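PDB 3F4S: putative uncharacterized protein from Wolbachia pipientis, which is a DsbA-type thioredoxin-fold oxidoreductase, alpha-DsbA1, that probably catalyses disulfide bond formation in proteins through a cysteine pair at a helix start. Local coordinates for residues I41-Y46 with P173-K178; A47-Y52 with Y77-F82. The protein carries 1 engineered substitution. One frame throughout, in Å; residues are numbered along the deposited sequence.

Contact 1 of 2, residues I41-Y46 with P173-K178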
loop_
_atom_site.group_PDB
_atom_site.type_symbol
_atom_site.label_atom_id
_atom_site.label_comp_id
_atom_site.label_asym_id
_atom_site.label_seq_id
_atom_site.Cartn_x
_atom_site.Cartn_y
_atom_site.Cartn_z
ATOM N N ILE A 41 10.342 -6.535 11.164
ATOM C CA ILE A 41 8.900 -6.318 11.226
ATOM C C ILE A 41 8.321 -6.177 9.826
ATOM O O ILE A 41 8.993 -5.695 8.917
ATOM C CB ILE A 41 8.555 -5.059 12.061
ATOM C CG1 ILE A 41 9.145 -5.188 13.471
ATOM C CG2 ILE A 41 7.042 -4.816 12.110
ATOM C CD1 ILE A 41 8.736 -6.463 14.192
ATOM N N LEU A 42 7.074 -6.610 9.661
ATOM C CA LEU A 42 6.368 -6.517 8.388
ATOM C C LEU A 42 5.082 -5.716 8.547
ATOM O O LEU A 42 4.301 -5.970 9.461
ATOM C CB LEU A 42 6.018 -7.916 7.876
ATOM C CG LEU A 42 5.039 -7.971 6.697
ATOM C CD1 LEU A 42 5.609 -7.230 5.500
ATOM C CD2 LEU A 42 4.706 -9.417 6.333
ATOM N N MET A 43 4.861 -4.759 7.652
ATOM C CA MET A 43 3.580 -4.064 7.567
ATOM C C MET A 43 2.989 -4.253 6.179
ATOM O O MET A 43 3.637 -3.953 5.177
ATOM C CB MET A 43 3.720 -2.566 7.856
ATOM C CG MET A 43 2.482 -1.752 7.451
ATOM S SD MET A 43 2.654 0.020 7.726
ATOM C CE MET A 43 2.610 0.089 9.512
ATOM N N ILE A 44 1.761 -4.760 6.129
ATOM C CA ILE A 44 1.004 -4.836 4.887
ATOM C C ILE A 44 -0.151 -3.863 5.010
ATOM O O ILE A 44 -0.896 -3.910 5.980
ATOM C CB ILE A 44 0.452 -6.258 4.646
ATOM C CG1 ILE A 44 1.606 -7.250 4.470
ATOM C CG2 ILE A 44 -0.485 -6.284 3.426
ATOM C CD1 ILE A 44 1.179 -8.715 4.515
ATOM N N GLU A 45 -0.275 -2.962 4.046
ATOM C CA GLU A 45 -1.361 -1.998 4.036
ATOM C C GLU A 45 -2.243 -2.224 2.816
ATOM O O GLU A 45 -1.739 -2.333 1.695
ATOM C CB GLU A 45 -0.813 -0.565 3.996
ATOM C CG GLU A 45 -1.911 0.472 3.814
ATOM C CD GLU A 45 -1.392 1.907 3.677
ATOM O OE1 GLU A 45 -0.170 2.140 3.828
ATOM O OE2 GLU A 45 -2.217 2.809 3.419
ATOM N N TYR A 46 -3.555 -2.291 3.032
ATOM C CA TYR A 46 -4.522 -2.213 1.942
ATOM C C TYR A 46 -5.205 -0.853 1.989
ATOM O O TYR A 46 -5.733 -0.451 3.028
ATOM C CB TYR A 46 -5.591 -3.295 2.078
ATOM C CG TYR A 46 -5.141 -4.696 1.741
ATOM C CD1 TYR A 46 -5.268 -5.197 0.447
ATOM C CD2 TYR A 46 -4.602 -5.523 2.718
ATOM C CE1 TYR A 46 -4.870 -6.495 0.136
ATOM C CE2 TYR A 46 -4.197 -6.818 2.420
ATOM C CZ TYR A 46 -4.332 -7.296 1.129
ATOM O OH TYR A 46 -3.942 -8.577 0.841
ATOM N N PRO A 173 -8.495 2.504 5.334
ATOM C CA PRO A 173 -7.391 1.547 5.171
ATOM C C PRO A 173 -7.371 0.434 6.223
ATOM O O PRO A 173 -7.983 0.538 7.287
ATOM C CB PRO A 173 -6.165 2.429 5.345
ATOM C CG PRO A 173 -6.615 3.471 6.340
ATOM C CD PRO A 173 -8.080 3.703 6.087
ATOM N N ILE A 174 -6.645 -0.632 5.914
ATOM C CA ILE A 174 -6.394 -1.701 6.862
ATOM C C ILE A 174 -4.896 -1.982 6.871
ATOM O O ILE A 174 -4.247 -1.983 5.811
ATOM C CB ILE A 174 -7.147 -2.985 6.476
ATOM C CG1 ILE A 174 -8.656 -2.801 6.652
ATOM C CG2 ILE A 174 -6.657 -4.160 7.309
ATOM C CD1 ILE A 174 -9.105 -2.796 8.097
ATOM N N PHE A 175 -4.353 -2.225 8.060
ATOM C CA PHE A 175 -2.936 -2.529 8.227
ATOM C C PHE A 175 -2.759 -3.834 8.968
ATOM O O PHE A 175 -3.437 -4.095 9.961
ATOM C CB PHE A 175 -2.243 -1.429 9.039
ATOM C CG PHE A 175 -2.419 -0.055 8.473
ATOM C CD1 PHE A 175 -1.471 0.483 7.616
ATOM C CD2 PHE A 175 -3.531 0.706 8.800
ATOM C CE1 PHE A 175 -1.633 1.750 7.089
ATOM C CE2 PHE A 175 -3.698 1.977 8.274
ATOM C CZ PHE A 175 -2.746 2.497 7.417
ATOM N N PHE A 176 -1.835 -4.653 8.490
ATOM C CA PHE A 176 -1.437 -5.842 9.220
ATOM C C PHE A 176 0.018 -5.658 9.598
ATOM O O PHE A 176 0.868 -5.440 8.732
ATOM C CB PHE A 176 -1.637 -7.098 8.374
ATOM C CG PHE A 176 -3.069 -7.346 7.994
ATOM C CD1 PHE A 176 -3.922 -8.029 8.851
ATOM C CD2 PHE A 176 -3.569 -6.885 6.787
ATOM C CE1 PHE A 176 -5.241 -8.252 8.507
ATOM C CE2 PHE A 176 -4.887 -7.105 6.435
ATOM C CZ PHE A 176 -5.726 -7.787 7.299
ATOM N N ILE A 177 0.294 -5.721 10.896
ATOM C CA ILE A 177 1.643 -5.521 11.408
ATOM C C ILE A 177 2.057 -6.728 12.246
ATOM O O ILE A 177 1.408 -7.061 13.238
ATOM C CB ILE A 177 1.745 -4.235 12.248
ATOM C CG1 ILE A 177 1.172 -3.043 11.474
ATOM C CG2 ILE A 177 3.201 -3.982 12.654
ATOM C CD1 ILE A 177 1.009 -1.792 12.311
ATOM N N LYS A 178 3.137 -7.383 11.837
ATOM C CA LYS A 178 3.520 -8.650 12.435
ATOM C C LYS A 178 5.013 -8.883 12.262
ATOM O O LYS A 178 5.691 -8.144 11.545
ATOM C CB LYS A 178 2.735 -9.799 11.786
ATOM C CG LYS A 178 3.033 -9.978 10.303
ATOM C CD LYS A 178 2.089 -10.974 9.632
ATOM C CE LYS A 178 2.182 -12.353 10.269
ATOM N NZ LYS A 178 3.562 -12.918 10.234
#
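L42, I44 and Y46 face K178, F176 and I174 as the hydrogen-bonded pairs of an antiparallel ladder. M43–I177 and E45–F175 are the non-hydrogen-bonded pairs between them. Six N-H...O=C bonds join the two strands. The bonds from F176 N to I44 O and from I44 N to F176 O are both 2.8 Å. CA-H...O contacts fill the steps between, such as I177 CA to L42 O at 3.3 Å.

Side-chain packing differs on the two faces of the sheet. M43, E45, F175 and I177 share one face. E45 lies beside the F175 ring and points the same way, with CD 3.4 Å from F175 CE1. Its CG is anti to the backbone N (chi1 173°), and the chain runs on extended. The carboxylate and ring planes are 42° apart. OE1 and OE2 are held by Y77 and H58. M43 bends at its end: CE packs on I177 CD1 at 3.7 Å, while SD makes an oblique Met-aromatic contact with F175. On the other face, Y46 CD2 meets the edge of the F176 ring at CE2, 4.0 Å away.

The cis-proline P173 precedes strand 174-179, as in the thioredoxin family, and its side chain touches the CxxC region. Strand 75-81 flanks strand 41-47, and strand 192-194 flanks strand 174-179. Helix 199-216 packs on I41 and I177.

Contact 2 of 2, residues A47-Y52 with Y77-F82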
loop_
_atom_site.group_PDB
_atom_site.type_symbol
_atom_site.label_atom_id
_atom_site.label_comp_id
_atom_site.label_asym_id
_atom_site.label_seq_id
_atom_site.Cartn_x
_atom_site.Cartn_y
_atom_site.Cartn_z
ATOM N N ALA A 47 -5.219 -0.145 0.866
ATOM C CA ALA A 47 -5.890 1.150 0.822
ATOM C C ALA A 47 -6.318 1.505 -0.591
ATOM O O ALA A 47 -5.739 1.028 -1.559
ATOM C CB ALA A 47 -4.984 2.244 1.387
ATOM N N SER A 48 -7.346 2.341 -0.687
ATOM C CA SER A 48 -7.774 2.925 -1.945
ATOM C C SER A 48 -7.061 4.258 -2.119
ATOM O O SER A 48 -6.986 5.059 -1.176
ATOM C CB SER A 48 -9.285 3.167 -1.913
ATOM O OG SER A 48 -9.654 4.157 -2.851
ATOM N N LEU A 49 -6.550 4.508 -3.319
ATOM C CA LEU A 49 -5.827 5.744 -3.581
ATOM C C LEU A 49 -6.713 6.994 -3.534
ATOM O O LEU A 49 -6.201 8.111 -3.450
ATOM C CB LEU A 49 -5.091 5.670 -4.923
ATOM C CG LEU A 49 -3.928 4.671 -4.981
ATOM C CD1 LEU A 49 -3.418 4.467 -6.411
ATOM C CD2 LEU A 49 -2.791 5.126 -4.072
ATOM N N THR A 50 -8.030 6.804 -3.596
ATOM C CA THR A 50 -8.984 7.912 -3.629
ATOM C C THR A 50 -9.696 8.089 -2.288
ATOM O O THR A 50 -10.612 8.903 -2.150
ATOM C CB THR A 50 -10.047 7.685 -4.711
ATOM O OG1 THR A 50 -10.708 6.435 -4.463
ATOM C CG2 THR A 50 -9.412 7.659 -6.103
ATOM N N CYS A 51 -9.280 7.314 -1.297
ATOM C CA CYS A 51 -9.912 7.361 0.015
ATOM C C CYS A 51 -9.344 8.503 0.861
ATOM O O CYS A 51 -8.141 8.572 1.101
ATOM C CB CYS A 51 -9.738 6.017 0.719
ATOM S SG CYS A 51 -10.135 6.050 2.469
ATOM N N TYR A 52 -10.225 9.396 1.304
ATOM C CA TYR A 52 -9.835 10.647 1.969
ATOM C C TYR A 52 -8.990 10.448 3.235
ATOM O O TYR A 52 -7.895 11.018 3.362
ATOM C CB TYR A 52 -11.067 11.529 2.244
ATOM C CG TYR A 52 -10.763 12.847 2.931
ATOM C CD1 TYR A 52 -9.800 13.718 2.425
ATOM C CD2 TYR A 52 -11.449 13.227 4.079
ATOM C CE1 TYR A 52 -9.521 14.930 3.057
ATOM C CE2 TYR A 52 -11.183 14.424 4.714
ATOM C CZ TYR A 52 -10.223 15.276 4.200
ATOM O OH TYR A 52 -9.977 16.462 4.849
ATOM N N TYR A 77 7.757 -2.781 4.263
ATOM C CA TYR A 77 6.429 -2.240 3.965
ATOM C C TYR A 77 5.907 -2.750 2.629
ATOM O O TYR A 77 6.569 -2.610 1.594
ATOM C CB TYR A 77 6.483 -0.711 3.970
ATOM C CG TYR A 77 5.235 -0.005 3.501
ATOM C CD1 TYR A 77 4.099 0.049 4.299
ATOM C CD2 TYR A 77 5.204 0.648 2.269
ATOM C CE1 TYR A 77 2.956 0.719 3.877
ATOM C CE2 TYR A 77 4.068 1.312 1.835
ATOM C CZ TYR A 77 2.946 1.349 2.642
ATOM O OH TYR A 77 1.819 2.024 2.220
ATOM N N ILE A 78 4.714 -3.339 2.660
ATOM C CA ILE A 78 4.070 -3.854 1.461
ATOM C C ILE A 78 2.696 -3.222 1.293
ATOM O O ILE A 78 1.777 -3.497 2.069
ATOM C CB ILE A 78 3.907 -5.381 1.520
ATOM C CG1 ILE A 78 5.271 -6.056 1.684
ATOM C CG2 ILE A 78 3.174 -5.884 0.278
ATOM C CD1 ILE A 78 5.222 -7.577 1.703
ATOM N N PHE A 79 2.565 -2.375 0.275
ATOM C CA PHE A 79 1.306 -1.717 -0.038
ATOM C C PHE A 79 0.569 -2.559 -1.067
ATOM O O PHE A 79 1.150 -2.946 -2.087
ATOM C CB PHE A 79 1.561 -0.323 -0.616
ATOM C CG PHE A 79 0.302 0.446 -0.922
ATOM C CD1 PHE A 79 -0.494 0.925 0.104
ATOM C CD2 PHE A 79 -0.084 0.688 -2.230
ATOM C CE1 PHE A 79 -1.652 1.631 -0.162
ATOM C CE2 PHE A 79 -1.245 1.396 -2.509
ATOM C CZ PHE A 79 -2.032 1.870 -1.468
ATOM N N ARG A 80 -0.703 -2.838 -0.796
ATOM C CA ARG A 80 -1.551 -3.574 -1.729
ATOM C C ARG A 80 -2.770 -2.736 -2.086
ATOM O O ARG A 80 -3.389 -2.114 -1.216
ATOM C CB ARG A 80 -1.965 -4.930 -1.147
ATOM C CG ARG A 80 -0.798 -5.912 -1.032
ATOM C CD ARG A 80 -1.194 -7.228 -0.376
ATOM N NE ARG A 80 -0.025 -8.081 -0.174
ATOM C CZ ARG A 80 0.001 -9.126 0.647
ATOM N NH1 ARG A 80 -1.085 -9.448 1.340
ATOM N NH2 ARG A 80 1.108 -9.850 0.769
ATOM N N HIS A 81 -3.097 -2.698 -3.373
ATOM C CA HIS A 81 -4.191 -1.863 -3.855
ATOM C C HIS A 81 -5.551 -2.412 -3.420
ATOM O O HIS A 81 -5.752 -3.632 -3.316
ATOM C CB HIS A 81 -4.149 -1.753 -5.383
ATOM C CG HIS A 81 -3.013 -0.920 -5.899
ATOM N ND1 HIS A 81 -2.893 0.424 -5.622
ATOM C CD2 HIS A 81 -1.954 -1.240 -6.682
ATOM C CE1 HIS A 81 -1.808 0.899 -6.210
ATOM N NE2 HIS A 81 -1.220 -0.090 -6.860
ATOM N N PHE A 82 -6.482 -1.502 -3.160
ATOM C CA PHE A 82 -7.857 -1.872 -2.862
ATOM C C PHE A 82 -8.752 -0.814 -3.489
ATOM O O PHE A 82 -9.333 0.012 -2.782
ATOM C CB PHE A 82 -8.076 -1.914 -1.349
ATOM C CG PHE A 82 -9.261 -2.740 -0.927
ATOM C CD1 PHE A 82 -9.104 -4.078 -0.600
ATOM C CD2 PHE A 82 -10.528 -2.182 -0.857
ATOM C CE1 PHE A 82 -10.189 -4.850 -0.202
ATOM C CE2 PHE A 82 -11.622 -2.945 -0.460
ATOM C CZ PHE A 82 -11.451 -4.283 -0.133
HETATM O O HOH W 1 -5.239 1.232 -4.301
#
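In this thioredoxin fold the end of strand 41-47, at A47, and the loop that leads on to the CxxC site meet the end of strand 75-81, with A47 against F79, H81 and F82. The pairing is parallel but loose. A47 N gives a weak bond to R80 O, and F82 N gives a weak one to A47 O at 3.1 Å. Water 1 bridges the two segments: it donates to A47 O at 2.8 Å and is hydrogen-bonded to H81 ND1 in the plane of the imidazole, at its edge. NE2 of the same ring bonds to S95, so both ring nitrogens have partners.

The side chains add apolar contacts. A47 CB sits at the edge of the F79 ring, 3.7 Å from CE1. L49 divides its two methyls: CD2 lies 4.2 Å from F79 CZ, and CD1 lies 3.9 Å from H81 CE1. S48 CB comes within 3.3 Å of F82 O, a buried carbonyl with no polar partner in the model.

The loop is shaped from within. S48 to C51 is a type I turn, closed by C51 N on S48 O. S48 OG accepts from T50 N at 3.2 Å, an ST turn. C51 then takes the N-cap position of helix 52-60. It is modelled in two conformers, and a disulfide with C54 is seen in the crystal.

Helix 101-113 packs on L49, F79 and H81, with N108 touching all three and F112 also meeting L49. Helix 86-94 touches L49 and H81. R80 reaches the other way, to a salt bridge with D31.

In the fold
Both contacts are buried, and both use the chain through residues 41-52. Contact 1 pairs this chain with strand 174-179, and contact 2 pairs its end with strand 75-81, the neighbour on the other edge of strand 41-47. Contact 2 lies nested inside the chain loop that contact 1 closes. Contact 1 is the more regular, with a full ladder and more than twice the buried area. Contact 2 is less regular, with weak bonds, a bridging water and a turn before the cysteine site. The two touch directly: E45 OE1 probably bonds to Y77 OH, and E45 O to R80 N. P173 and C51 bring both contacts to the CxxC region.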